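PDB 4LIH: gamma-glutamyl-gamma-aminobutyraldehyde dehydrogenase from Burkholderia cenocepacia, which probably catalyses the NAD(P)+-dependent oxidation of aldehydes such as gamma-glutamyl-gamma-aminobutyraldehyde to the corresponding carboxylic acids. Local coordinates for residues 196-201 and 225-230; 115-120 and 176-181; 31-36 and 220-225. All coordinates share one frame; numbering follows the deposited sequence. Where two conformers were deposited one is given.

Contact 1 (196-201 and 225-230); sequences VVLKPS and FNVVPG
V196, V197 and L198 pair with F225, N226 and V227 as neighbouring parallel strands, their axes 4.7 Å apart. Three backbone hydrogen bonds alternate between them: N226 N to V196 O, L198 N to N226 O (2.8 Å, 173° at the hydrogen) and V228 N to L198 O. V196 O is gripped twice, because N226 ND2 reaches it, at 3.0 Å, from the other face of the carbonyl plane. The remaining amide oxygen, N226 OD1, accepts from D33 N. From the end of its strand, the K199 side chain bends at chi2 and chi3, and NZ donates to G230 O (3.1 Å) and P200 O (2.9 Å), above each carbonyl plane, and to A231 O. A water bridges P200 O and G230 N.

Apolar contacts differ by face. V196 CG1 meets the edge of the F225 ring at CD1 (3.8 Å), while L198 CD2 touches F225 CZ and V227 CG2. On the V197 and N226 face, V197 CG1 touches V228 CG2 at 3.9 Å. Helix 64-80 covers that same face; helices 178-191 and 206-218 pack on the face of V196, L198, F225 and V227, and strand 157-172 pairs with the other edge of strand 195-199.

Contact 2 (115-120 and 176-181); sequences LDAGKP and NFPILM
The turn N176-F177-P178, part of the Pro-Trp-Asn-Phe-Pro motif of aldehyde dehydrogenases, meets K119 where it enters helix 178-191. In this family the asparagine of the motif helps form the oxyanion hole, and a like role is probable here: its side chain lies about 9 Å from that of E274, the predicted active-site residue. K119 comes from the loop after helix 106-117, which G118 leaves with positive phi.

The central bond runs from K119 NZ to N176 O, 2.7 Å long, with the donor in the carbonyl plane and a C=O...N angle of 148°. The lysine chain is bent at both chi3 (62°) and chi4 (84°), which turns its tip onto this oxygen. On the way CD passes P178 CD at 4.1 Å, the two side chains running antiparallel where they pass. The ammonium group also sits 3.3 Å from F177 CD1, approaching the ring obliquely, with the lysine chain set roughly perpendicular to the phenylalanine side chain. Nearby, A117 CB touches P178 CG at 4.2 Å.

NZ has further partners in D128, by a salt bridge, and N304 OD1, while N304 ND2 also donates to N176 O. The N176 amide turns the other way, its ND2 bonded to E307 O and to a sulfonate oxygen of a bound MES molecule, probably a crystallisation component. The chemistry is consistent with a second-shell role: a buried lysine, whose positive charge D128 probably stabilises, bonds the backbone O of N176 and probably helps to place the amide facing the pocket.

Contact 3 (31-36 and 220-225); sequences FIDGAS and IPAGVF
Two tight turns meet tip to tip, D33-G34 facing A222-G223, with CA atoms 3.9 Å apart for D33 and G223. The first is the type I' turn of the hairpin formed by strands 30-32 and 35-37, D33 and G34 both having positive phi and I32 N bonding to A35 O. The second is a type II turn, with G223 at its positive-phi position and V224 N bonded to P221 O at 3.0 Å. The closeness depends on glycine at G34, where a CB would run into A222 CB, and the positive phi of both glycines also favours that residue.

No direct hydrogen bond joins the two segments. A single water does so instead: it accepts from G34 N and from G223 N, each at 2.9 Å, and donates to F225 O at the same length.

Among the side chains, D33 has CG anti to its backbone N (chi1 -162°), which brings OD1 round to 3.4 Å from A222 CB. This oxygen is held by a salt bridge to R76, which probably balances its charge. F31 presents its ring edge to F225 O, with CD1 4.0 Å away, and A35 N lies over one face of the same ring, near its periphery.

F31 also packs on A212 and F216 of helix 206-218, and its backbone bonds to V227. The D33 side chain touches A73 of helix 64-80, while V224 lies against A77 of that helix and S195 of strand 195-199. The hairpin thus lies against edge strand 225-227, backbone-bonded to it, between helices 206-218 and 64-80.

In the fold
Contacts 1 and 3 adjoin, their centres 11 Å apart, and share F225: the loop of contact 3 runs directly into strand 225-227, and both involve the beta-alpha-beta unit of strand 195-199, helix 206-218 and strand 225-227. Their segments alternate along the chain, so the early hairpin 31-36 lies at the edge of a sheet formed by residues far along the sequence. Contact 2 lies 16 Å from contact 1 and 23 Å from contact 3, centre to centre, and its helix 178-191 runs into strand 195-199. It closes before contact 1 opens, and both its segments fall between those of contact 3. The group thus passes from the outer edge of the presumed coenzyme-binding domain to the neighbourhood of the predicted active site.

Contact 1 (196-201 and 225-230)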
loop_
_atom_site.group_PDB
_atom_site.type_symbol
_atom_site.label_atom_id
_atom_site.label_comp_id
_atom_site.label_asym_id
_atom_site.label_seq_id
_atom_site.Cartn_x
_atom_site.Cartn_y
_atom_site.Cartn_z
ATOM N N VAL A 196 14.147 5.139 23.823
ATOM C CA VAL A 196 13.158 6.047 24.402
ATOM C C VAL A 196 13.527 6.556 25.806
ATOM O O VAL A 196 13.931 5.784 26.696
ATOM C CB VAL A 196 11.775 5.381 24.423
ATOM C CG1 VAL A 196 10.727 6.235 25.170
ATOM C CG2 VAL A 196 11.331 5.134 22.994
ATOM N N VAL A 197 13.359 7.864 25.974
ATOM C CA VAL A 197 13.346 8.510 27.282
ATOM C C VAL A 197 11.936 9.068 27.502
ATOM O O VAL A 197 11.480 10.003 26.824
ATOM C CB VAL A 197 14.431 9.567 27.380
ATOM C CG1 VAL A 197 14.510 10.110 28.803
ATOM C CG2 VAL A 197 15.779 8.946 26.969
ATOM N N LEU A 198 11.235 8.444 28.438
ATOM C CA LEU A 198 9.885 8.842 28.786
ATOM C C LEU A 198 9.866 9.705 30.071
ATOM O O LEU A 198 10.494 9.364 31.069
ATOM C CB LEU A 198 9.033 7.620 28.984
ATOM C CG LEU A 198 7.579 7.740 29.455
ATOM C CD1 LEU A 198 6.730 8.208 28.330
ATOM C CD2 LEU A 198 7.130 6.354 29.917
ATOM N N LYS A 199 9.144 10.813 30.006
ATOM C CA LYS A 199 8.988 11.749 31.107
ATOM C C LYS A 199 7.500 11.786 31.420
ATOM O O LYS A 199 6.732 12.494 30.757
ATOM C CB LYS A 199 9.516 13.127 30.734
ATOM C CG LYS A 199 10.119 13.916 31.907
ATOM C CD LYS A 199 9.116 14.228 33.013
ATOM C CE LYS A 199 8.188 15.353 32.621
ATOM N NZ LYS A 199 7.158 15.702 33.635
ATOM N N PRO A 200 7.069 11.005 32.414
ATOM C CA PRO A 200 5.674 11.010 32.842
ATOM C C PRO A 200 5.323 12.300 33.606
ATOM O O PRO A 200 6.230 12.984 34.050
ATOM C CB PRO A 200 5.605 9.774 33.739
ATOM C CG PRO A 200 6.981 9.684 34.329
ATOM C CD PRO A 200 7.870 10.034 33.186
ATOM N N SER A 201 4.043 12.648 33.684
ATOM C CA SER A 201 3.614 13.861 34.418
ATOM C C SER A 201 3.999 13.702 35.868
ATOM O O SER A 201 3.922 12.607 36.383
ATOM C CB SER A 201 2.089 14.087 34.254
ATOM O OG SER A 201 1.615 15.139 35.110
ATOM N N PHE A 225 14.798 1.831 27.022
ATOM C CA PHE A 225 13.593 2.388 27.628
ATOM C C PHE A 225 13.912 2.892 29.038
ATOM O O PHE A 225 14.259 2.110 29.904
ATOM C CB PHE A 225 12.410 1.413 27.604
ATOM C CG PHE A 225 11.093 2.033 28.069
ATOM C CD1 PHE A 225 10.517 3.127 27.422
ATOM C CD2 PHE A 225 10.449 1.520 29.180
ATOM C CE1 PHE A 225 9.310 3.657 27.881
ATOM C CE2 PHE A 225 9.291 2.059 29.662
ATOM C CZ PHE A 225 8.701 3.137 29.003
ATOM N N ASN A 226 13.896 4.215 29.187
ATOM C CA ASN A 226 14.212 4.931 30.430
ATOM C C ASN A 226 13.018 5.802 30.825
ATOM O O ASN A 226 12.343 6.384 29.959
ATOM C CB ASN A 226 15.385 5.870 30.218
ATOM C CG ASN A 226 16.533 5.228 29.470
ATOM O OD1 ASN A 226 17.360 4.527 30.056
ATOM N ND2 ASN A 226 16.540 5.394 28.144
ATOM N N VAL A 227 12.782 5.919 32.138
ATOM C CA VAL A 227 11.703 6.741 32.676
ATOM C C VAL A 227 12.326 7.722 33.689
ATOM O O VAL A 227 13.084 7.308 34.611
ATOM C CB VAL A 227 10.576 5.873 33.313
ATOM C CG1 VAL A 227 9.546 6.727 34.057
ATOM C CG2 VAL A 227 9.890 5.016 32.236
ATOM N N VAL A 228 12.082 9.007 33.453
ATOM C CA VAL A 228 12.640 10.116 34.215
ATOM C C VAL A 228 11.503 10.933 34.831
ATOM O O VAL A 228 11.009 11.889 34.221
ATOM C CB VAL A 228 13.513 11.013 33.309
ATOM C CG1 VAL A 228 14.071 12.218 34.041
ATOM C CG2 VAL A 228 14.626 10.188 32.727
ATOM N N PRO A 229 11.101 10.560 36.053
ATOM C CA PRO A 229 10.048 11.330 36.729
ATOM C C PRO A 229 10.524 12.737 37.134
ATOM O O PRO A 229 11.740 12.961 37.255
ATOM C CB PRO A 229 9.695 10.478 37.959
ATOM C CG PRO A 229 10.575 9.293 37.950
ATOM C CD PRO A 229 11.570 9.411 36.840
ATOM N N GLY A 230 9.555 13.649 37.333
ATOM C CA GLY A 230 9.834 15.048 37.721
ATOM C C GLY A 230 8.777 15.993 37.183
ATOM O O GLY A 230 7.744 15.550 36.653
HETATM O O HOH W 1 6.875 12.414 36.743
#

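Contact 2 (115-120 and 176-181)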
loop_
_atom_site.group_PDB
_atom_site.type_symbol
_atom_site.label_atom_id
_atom_site.label_comp_id
_atom_site.label_asym_id
_atom_site.label_seq_id
_atom_site.Cartn_x
_atom_site.Cartn_y
_atom_site.Cartn_z
ATOM N N LEU A 115 -4.865 4.846 42.049
ATOM C CA LEU A 115 -4.308 5.629 43.171
ATOM C C LEU A 115 -3.658 6.943 42.782
ATOM O O LEU A 115 -3.867 7.955 43.443
ATOM C CB LEU A 115 -3.271 4.803 43.947
ATOM C CG LEU A 115 -3.854 3.588 44.647
ATOM C CD1 LEU A 115 -2.710 2.675 45.130
ATOM C CD2 LEU A 115 -4.768 3.996 45.785
ATOM N N ASP A 116 -2.880 6.903 41.703
ATOM C CA ASP A 116 -2.030 8.002 41.249
ATOM C C ASP A 116 -2.866 9.140 40.641
ATOM O O ASP A 116 -2.623 10.323 40.903
ATOM C CB ASP A 116 -1.031 7.417 40.214
ATOM C CG ASP A 116 0.239 8.246 40.037
ATOM O OD1 ASP A 116 0.421 9.215 40.812
ATOM O OD2 ASP A 116 1.068 7.912 39.124
ATOM N N ALA A 117 -3.871 8.773 39.843
ATOM C CA ALA A 117 -4.544 9.758 38.977
ATOM C C ALA A 117 -6.041 9.904 39.244
ATOM O O ALA A 117 -6.666 10.737 38.615
ATOM C CB ALA A 117 -4.311 9.387 37.525
ATOM N N GLY A 118 -6.591 9.083 40.153
ATOM C CA GLY A 118 -7.999 9.188 40.611
ATOM C C GLY A 118 -9.016 8.565 39.678
ATOM O O GLY A 118 -10.215 8.788 39.813
ATOM N N LYS A 119 -8.521 7.793 38.721
ATOM C CA LYS A 119 -9.320 7.148 37.695
ATOM C C LYS A 119 -10.035 5.882 38.175
ATOM O O LYS A 119 -9.389 5.007 38.740
ATOM C CB LYS A 119 -8.377 6.813 36.551
ATOM C CG LYS A 119 -7.795 8.043 35.856
ATOM C CD LYS A 119 -6.568 7.640 35.018
ATOM C CE LYS A 119 -6.888 6.652 33.911
ATOM N NZ LYS A 119 -7.385 7.304 32.668
ATOM N N PRO A 120 -11.362 5.763 37.941
ATOM C CA PRO A 120 -12.057 4.587 38.467
ATOM C C PRO A 120 -11.313 3.248 38.185
ATOM O O PRO A 120 -10.806 3.032 37.070
ATOM C CB PRO A 120 -13.405 4.640 37.738
ATOM C CG PRO A 120 -13.662 6.111 37.533
ATOM C CD PRO A 120 -12.276 6.661 37.210
ATOM N N ASN A 176 -3.802 12.376 32.410
ATOM C CA ASN A 176 -5.213 11.947 32.325
ATOM C C ASN A 176 -5.332 10.474 31.940
ATOM O O ASN A 176 -6.265 9.770 32.409
ATOM C CB ASN A 176 -6.054 12.855 31.425
ATOM C CG ASN A 176 -5.559 12.891 29.993
ATOM O OD1 ASN A 176 -4.357 12.726 29.720
ATOM N ND2 ASN A 176 -6.492 13.028 29.053
ATOM N N PHE A 177 -4.402 10.012 31.102
ATOM C CA PHE A 177 -4.275 8.602 30.728
ATOM C C PHE A 177 -2.802 8.216 30.799
ATOM O O PHE A 177 -2.182 8.008 29.735
ATOM C CB PHE A 177 -4.800 8.321 29.292
ATOM C CG PHE A 177 -6.272 8.492 29.154
ATOM C CD1 PHE A 177 -7.123 7.446 29.419
ATOM C CD2 PHE A 177 -6.805 9.746 28.838
ATOM C CE1 PHE A 177 -8.486 7.624 29.357
ATOM C CE2 PHE A 177 -8.186 9.914 28.775
ATOM C CZ PHE A 177 -9.010 8.870 29.062
ATOM N N PRO A 178 -2.231 8.126 32.023
ATOM C CA PRO A 178 -0.781 7.989 32.136
ATOM C C PRO A 178 -0.220 6.780 31.413
ATOM O O PRO A 178 0.630 6.948 30.562
ATOM C CB PRO A 178 -0.514 7.912 33.657
ATOM C CG PRO A 178 -1.749 8.516 34.268
ATOM C CD PRO A 178 -2.885 8.254 33.342
ATOM N N ILE A 179 -0.668 5.585 31.739
ATOM C CA ILE A 179 -0.077 4.414 31.096
ATOM C C ILE A 179 -0.455 4.304 29.609
ATOM O O ILE A 179 0.383 3.923 28.769
ATOM C CB ILE A 179 -0.325 3.088 31.860
ATOM C CG1 ILE A 179 0.708 2.038 31.362
ATOM C CG2 ILE A 179 -1.768 2.615 31.734
ATOM C CD1 ILE A 179 0.440 0.664 31.924
ATOM N N LEU A 180 -1.671 4.719 29.281
ATOM C CA LEU A 180 -2.209 4.532 27.948
ATOM C C LEU A 180 -1.543 5.480 26.942
ATOM O O LEU A 180 -1.094 5.044 25.867
ATOM C CB LEU A 180 -3.730 4.646 28.002
ATOM C CG LEU A 180 -4.555 4.489 26.724
ATOM C CD1 LEU A 180 -4.471 5.735 25.852
ATOM C CD2 LEU A 180 -4.100 3.245 25.990
ATOM N N MET A 181 -1.433 6.758 27.301
ATOM C CA MET A 181 -0.732 7.736 26.445
ATOM C C MET A 181 0.732 7.431 26.353
ATOM O O MET A 181 1.326 7.542 25.284
ATOM C CB MET A 181 -0.931 9.193 26.898
ATOM C CG MET A 181 -2.338 9.734 26.633
ATOM S SD MET A 181 -3.070 9.575 24.976
ATOM C CE MET A 181 -1.653 10.131 23.955
#

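Contact 3 (31-36 and 220-225)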
loop_
_atom_site.group_PDB
_atom_site.type_symbol
_atom_site.label_atom_id
_atom_site.label_comp_id
_atom_site.label_asym_id
_atom_site.label_seq_id
_atom_site.Cartn_x
_atom_site.Cartn_y
_atom_site.Cartn_z
ATOM N N PHE A 31 13.989 5.068 36.311
ATOM C CA PHE A 31 14.539 3.896 35.705
ATOM C C PHE A 31 15.398 4.300 34.523
ATOM O O PHE A 31 14.878 4.704 33.462
ATOM C CB PHE A 31 13.479 2.911 35.213
ATOM C CG PHE A 31 14.031 1.521 34.971
ATOM C CD1 PHE A 31 14.573 1.155 33.729
ATOM C CD2 PHE A 31 14.002 0.583 35.971
ATOM C CE1 PHE A 31 15.066 -0.110 33.519
ATOM C CE2 PHE A 31 14.535 -0.685 35.790
ATOM C CZ PHE A 31 15.046 -1.033 34.546
ATOM N N ILE A 32 16.715 4.158 34.696
ATOM C CA ILE A 32 17.651 4.709 33.752
ATOM C C ILE A 32 18.710 3.665 33.498
ATOM O O ILE A 32 19.349 3.205 34.454
ATOM C CB ILE A 32 18.268 6.050 34.263
ATOM C CG1 ILE A 32 17.216 7.147 34.404
ATOM C CG2 ILE A 32 19.319 6.554 33.307
ATOM C CD1 ILE A 32 17.664 8.411 35.117
ATOM N N ASP A 33 18.904 3.330 32.220
ATOM C CA ASP A 33 19.982 2.436 31.777
ATOM C C ASP A 33 19.971 1.104 32.520
ATOM O O ASP A 33 20.999 0.671 33.066
ATOM C CB ASP A 33 21.353 3.139 31.917
ATOM C CG ASP A 33 22.452 2.484 31.107
ATOM O OD1 ASP A 33 22.185 1.576 30.336
ATOM O OD2 ASP A 33 23.614 2.909 31.228
ATOM N N GLY A 34 18.801 0.460 32.539
ATOM C CA GLY A 34 18.609 -0.886 33.110
ATOM C C GLY A 34 18.491 -1.035 34.614
ATOM O O GLY A 34 18.525 -2.166 35.128
ATOM N N ALA A 35 18.310 0.069 35.333
ATOM C CA ALA A 35 18.255 0.035 36.790
ATOM C C ALA A 35 17.500 1.184 37.403
ATOM O O ALA A 35 17.511 2.316 36.888
ATOM C CB ALA A 35 19.680 0.018 37.334
ATOM N N SER A 36 16.858 0.914 38.527
ATOM C CA SER A 36 16.263 1.970 39.319
ATOM C C SER A 36 17.369 2.877 39.883
ATOM O O SER A 36 18.444 2.393 40.241
ATOM C CB SER A 36 15.363 1.413 40.427
ATOM O OG SER A 36 14.333 0.627 39.877
ATOM N N ILE A 220 14.075 -5.798 27.141
ATOM C CA ILE A 220 14.394 -4.536 26.457
ATOM C C ILE A 220 15.754 -4.109 26.996
ATOM O O ILE A 220 15.916 -3.964 28.220
ATOM C CB ILE A 220 13.317 -3.464 26.697
ATOM C CG1 ILE A 220 11.963 -3.918 26.154
ATOM C CG2 ILE A 220 13.750 -2.133 26.084
ATOM C CD1 ILE A 220 11.845 -3.702 24.660
ATOM N N PRO A 221 16.748 -3.938 26.107
ATOM C CA PRO A 221 18.108 -3.728 26.654
ATOM C C PRO A 221 18.276 -2.437 27.483
ATOM O O PRO A 221 17.493 -1.466 27.347
ATOM C CB PRO A 221 19.001 -3.730 25.402
ATOM C CG PRO A 221 18.212 -4.423 24.349
ATOM C CD PRO A 221 16.754 -4.151 24.637
ATOM N N ALA A 222 19.286 -2.445 28.340
ATOM C CA ALA A 222 19.611 -1.290 29.155
ATOM C C ALA A 222 19.743 -0.076 28.254
ATOM O O ALA A 222 20.420 -0.108 27.195
ATOM C CB ALA A 222 20.903 -1.502 29.905
ATOM N N GLY A 223 19.063 0.982 28.655
ATOM C CA GLY A 223 19.137 2.235 27.941
ATOM C C GLY A 223 18.117 2.455 26.839
ATOM O O GLY A 223 17.941 3.583 26.388
ATOM N N VAL A 224 17.437 1.398 26.416
ATOM C CA VAL A 224 16.485 1.476 25.295
ATOM C C VAL A 224 15.126 2.057 25.735
ATOM O O VAL A 224 14.419 2.734 24.926
ATOM C CB VAL A 224 16.380 0.102 24.633
ATOM C CG1 VAL A 224 15.190 0.065 23.660
ATOM C CG2 VAL A 224 17.696 -0.248 23.935
ATOM N N PHE A 225 14.798 1.831 27.022
ATOM C CA PHE A 225 13.593 2.388 27.628
ATOM C C PHE A 225 13.912 2.892 29.038
ATOM O O PHE A 225 14.259 2.110 29.904
ATOM C CB PHE A 225 12.410 1.413 27.604
ATOM C CG PHE A 225 11.093 2.033 28.069
ATOM C CD1 PHE A 225 10.517 3.127 27.422
ATOM C CD2 PHE A 225 10.449 1.520 29.180
ATOM C CE1 PHE A 225 9.310 3.657 27.881
ATOM C CE2 PHE A 225 9.291 2.059 29.662
ATOM C CZ PHE A 225 8.701 3.137 29.003
HETATM O O HOH W 2 16.809 0.908 30.460
#